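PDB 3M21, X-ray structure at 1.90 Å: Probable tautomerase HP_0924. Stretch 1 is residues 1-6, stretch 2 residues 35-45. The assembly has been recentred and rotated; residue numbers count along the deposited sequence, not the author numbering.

Stretch 1 1-6: PFINIK
Stretch 2 (35-45) NKNKASIVVII

Two strands of one chain, 2-6 and 42-45, lie side by side and run the same way, their axes 10° apart and 4.7 Å at closest approach. The register is simple: Phe 2 pairs with Val 42, Ile 3 with Val 43, Asn 4 with Ile 44 and Ile 5 with Ile 45, with CA-CA separations of 4.7, 4.7, 4.9 and 4.7 Å. All these residues have extended backbones, phi from -104° to -136° and psi from 121° to 134°.

Even-numbered residues of the second strand supply the ladder with both N and O. Val 42 N donates to Pro 1 O at 3.0 Å, and Val 42 O accepts from Ile 3 N at 2.8 Å; Ile 44 N then donates to Ile 3 O at 2.9 Å, and Ile 44 O accepts from Ile 5 N at 2.8 Å. CA-H...O contacts fill in between, as from Phe 2 CA to Val 42 O and from Val 43 CA to Ile 3 O, both 3.2 Å.

Pro 1 covers the most surface. With psi 177° and a C-gamma endo pucker, it places its ring against the turn leading into the second strand: CG lies 3.9 Å from Ile 41 CG1, CD 4.1 Å from Lys 36 CD, and CD 3.7 Å from Ser 40 OG. That turn is tied internally, Ser 40 (chi1 p) using both N, at 3.2 Å, and OG, at 2.8 Å, to bond Asn 37 O, while Ile 41 N reaches Lys 38 O at 2.9 Å. Residues 38-40 have helical phi/psi.

Ile 44 comes next, on the face it shares with Phe 2, Asn 4 and Val 42. Its m,t rotamer brings CD1 to 3.3 Å from Phe 2 CE1, a tight contact at the ring edge. Phe 2 is t with chi2 78°, and its CD1 meets Val 42 CG1 (chi1 t) at 3.7 Å, so this ring edge spans two residues of the neighbouring strand. Ile 44 O also takes a second hydrogen bond, from Asn 4 ND2 at 3.0 Å. Asn 4, t with chi2 -156°, thus ties a buried polar side chain to its neighbour's backbone; its OD1 accepts a weak bond from Lys 6 NZ at 3.0 Å.

Ile 5 leads the other face. Also m,t, it sets CB 4.3 Å from Ile 45 CG1 (again m,t) and CD1 4.4 Å from Val 43 CG1. Ile 3 instead takes m,p, its CD1 reaching back to Ile 41 CG2 at 3.9 Å. On this face, branched aliphatic side chains pack across the pairs and along the diagonals.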

# COMPACT_ATOMS: atom_id res chain seq x y z
N PRO F 1 -4.75 7.94 12.13
CA PRO F 1 -4.08 6.79 11.47
C PRO F 1 -4.81 6.30 10.21
O PRO F 1 -5.89 6.80 9.85
CB PRO F 1 -3.97 5.68 12.50
CG PRO F 1 -5.09 6.04 13.46
CD PRO F 1 -5.10 7.57 13.52
N PHE F 2 -4.20 5.32 9.56
CA PHE F 2 -4.73 4.72 8.35
C PHE F 2 -4.59 3.21 8.44
O PHE F 2 -3.51 2.70 8.75
CB PHE F 2 -3.94 5.24 7.14
CG PHE F 2 -4.31 4.57 5.85
CD1 PHE F 2 -5.47 4.92 5.18
CD2 PHE F 2 -3.47 3.59 5.30
CE1 PHE F 2 -5.81 4.30 3.98
CE2 PHE F 2 -3.80 2.97 4.10
CZ PHE F 2 -4.96 3.33 3.43
N ILE F 3 -5.67 2.49 8.18
CA ILE F 3 -5.65 1.03 8.23
C ILE F 3 -6.19 0.46 6.92
O ILE F 3 -7.33 0.71 6.53
CB ILE F 3 -6.50 0.46 9.39
CG1 ILE F 3 -5.96 0.97 10.73
CG2 ILE F 3 -6.49 -1.05 9.35
CD1 ILE F 3 -6.41 2.38 11.07
N ASN F 4 -5.35 -0.32 6.25
CA ASN F 4 -5.73 -0.93 4.98
C ASN F 4 -5.88 -2.41 5.27
O ASN F 4 -4.98 -3.04 5.83
CB ASN F 4 -4.62 -0.68 3.95
CG ASN F 4 -4.95 -1.21 2.56
OD1 ASN F 4 -4.04 -1.49 1.78
ND2 ASN F 4 -6.24 -1.33 2.24
N ILE F 5 -7.03 -2.96 4.93
CA ILE F 5 -7.26 -4.38 5.16
C ILE F 5 -7.49 -5.03 3.81
O ILE F 5 -8.37 -4.61 3.07
CB ILE F 5 -8.52 -4.61 6.03
CG1 ILE F 5 -8.33 -4.00 7.42
CG2 ILE F 5 -8.82 -6.09 6.12
CD1 ILE F 5 -9.61 -3.97 8.23
N LYS F 6 -6.70 -6.04 3.50
CA LYS F 6 -6.85 -6.74 2.24
C LYS F 6 -7.26 -8.17 2.54
O LYS F 6 -6.58 -8.88 3.28
CB LYS F 6 -5.54 -6.73 1.46
CG LYS F 6 -5.07 -5.33 1.08
CD LYS F 6 -3.81 -5.37 0.23
CE LYS F 6 -3.30 -3.98 -0.05
NZ LYS F 6 -4.31 -3.15 -0.76
N ASN F 35 -5.26 5.76 22.21
CA ASN F 35 -6.12 6.92 22.43
C ASN F 35 -6.12 7.82 21.20
O ASN F 35 -6.31 9.03 21.31
CB ASN F 35 -5.66 7.71 23.66
CG ASN F 35 -5.78 6.93 24.95
OD1 ASN F 35 -6.88 6.58 25.38
ND2 ASN F 35 -4.64 6.64 25.58
N LYS F 36 -5.89 7.23 20.03
CA LYS F 36 -5.88 7.99 18.78
C LYS F 36 -7.24 8.65 18.58
O LYS F 36 -8.25 8.19 19.12
CB LYS F 36 -5.58 7.05 17.60
CG LYS F 36 -4.30 6.24 17.73
CD LYS F 36 -3.09 6.90 17.07
CE LYS F 36 -2.63 8.15 17.81
NZ LYS F 36 -1.35 8.66 17.25
N ASN F 37 -7.27 9.74 17.82
CA ASN F 37 -8.52 10.45 17.56
C ASN F 37 -9.38 9.66 16.58
O ASN F 37 -8.96 9.39 15.46
CB ASN F 37 -8.23 11.85 17.01
CG ASN F 37 -9.49 12.65 16.74
OD1 ASN F 37 -10.35 12.79 17.61
ND2 ASN F 37 -9.60 13.18 15.53
N LYS F 38 -10.58 9.29 17.01
CA LYS F 38 -11.51 8.53 16.18
C LYS F 38 -11.75 9.18 14.83
O LYS F 38 -11.63 8.53 13.79
CB LYS F 38 -12.85 8.36 16.89
CG LYS F 38 -12.82 7.47 18.12
CD LYS F 38 -14.21 7.31 18.73
CE LYS F 38 -14.17 6.43 19.98
NZ LYS F 38 -13.76 5.03 19.67
N ALA F 39 -12.09 10.46 14.85
CA ALA F 39 -12.39 11.22 13.64
C ALA F 39 -11.30 11.16 12.57
O ALA F 39 -11.60 11.22 11.38
CB ALA F 39 -12.69 12.66 14.00
N SER F 40 -10.04 11.04 12.99
CA SER F 40 -8.93 11.00 12.04
C SER F 40 -8.63 9.60 11.50
O SER F 40 -7.78 9.45 10.61
CB SER F 40 -7.66 11.55 12.70
OG SER F 40 -7.18 10.65 13.69
N ILE F 41 -9.32 8.59 12.00
CA ILE F 41 -9.07 7.23 11.56
C ILE F 41 -9.67 6.87 10.21
O ILE F 41 -10.89 6.89 10.03
CB ILE F 41 -9.57 6.20 12.58
CG1 ILE F 41 -8.92 6.46 13.94
CG2 ILE F 41 -9.23 4.79 12.12
CD1 ILE F 41 -9.42 5.55 15.04
N VAL F 42 -8.80 6.53 9.26
CA VAL F 42 -9.23 6.14 7.92
C VAL F 42 -8.98 4.66 7.76
O VAL F 42 -7.92 4.15 8.13
CB VAL F 42 -8.44 6.89 6.84
CG1 VAL F 42 -8.81 6.37 5.45
CG2 VAL F 42 -8.72 8.38 6.93
N VAL F 43 -9.98 3.96 7.23
CA VAL F 43 -9.89 2.53 7.02
C VAL F 43 -10.37 2.23 5.61
O VAL F 43 -11.40 2.76 5.16
CB VAL F 43 -10.75 1.76 8.05
CG1 VAL F 43 -10.60 0.25 7.85
CG2 VAL F 43 -10.35 2.15 9.45
N ILE F 44 -9.61 1.41 4.90
CA ILE F 44 -9.94 1.02 3.55
C ILE F 44 -9.83 -0.49 3.46
O ILE F 44 -8.78 -1.07 3.76
CB ILE F 44 -8.98 1.65 2.52
CG1 ILE F 44 -9.16 3.17 2.50
CG2 ILE F 44 -9.22 1.04 1.15
CD1 ILE F 44 -8.14 3.92 1.61
N ILE F 45 -10.92 -1.12 3.07
CA ILE F 45 -10.96 -2.56 2.93
C ILE F 45 -10.90 -2.88 1.45
O ILE F 45 -11.69 -2.36 0.65
CB ILE F 45 -12.28 -3.15 3.50
CG1 ILE F 45 -12.37 -2.87 5.01
CG2 ILE F 45 -12.35 -4.63 3.23
CD1 ILE F 45 -13.76 -3.16 5.59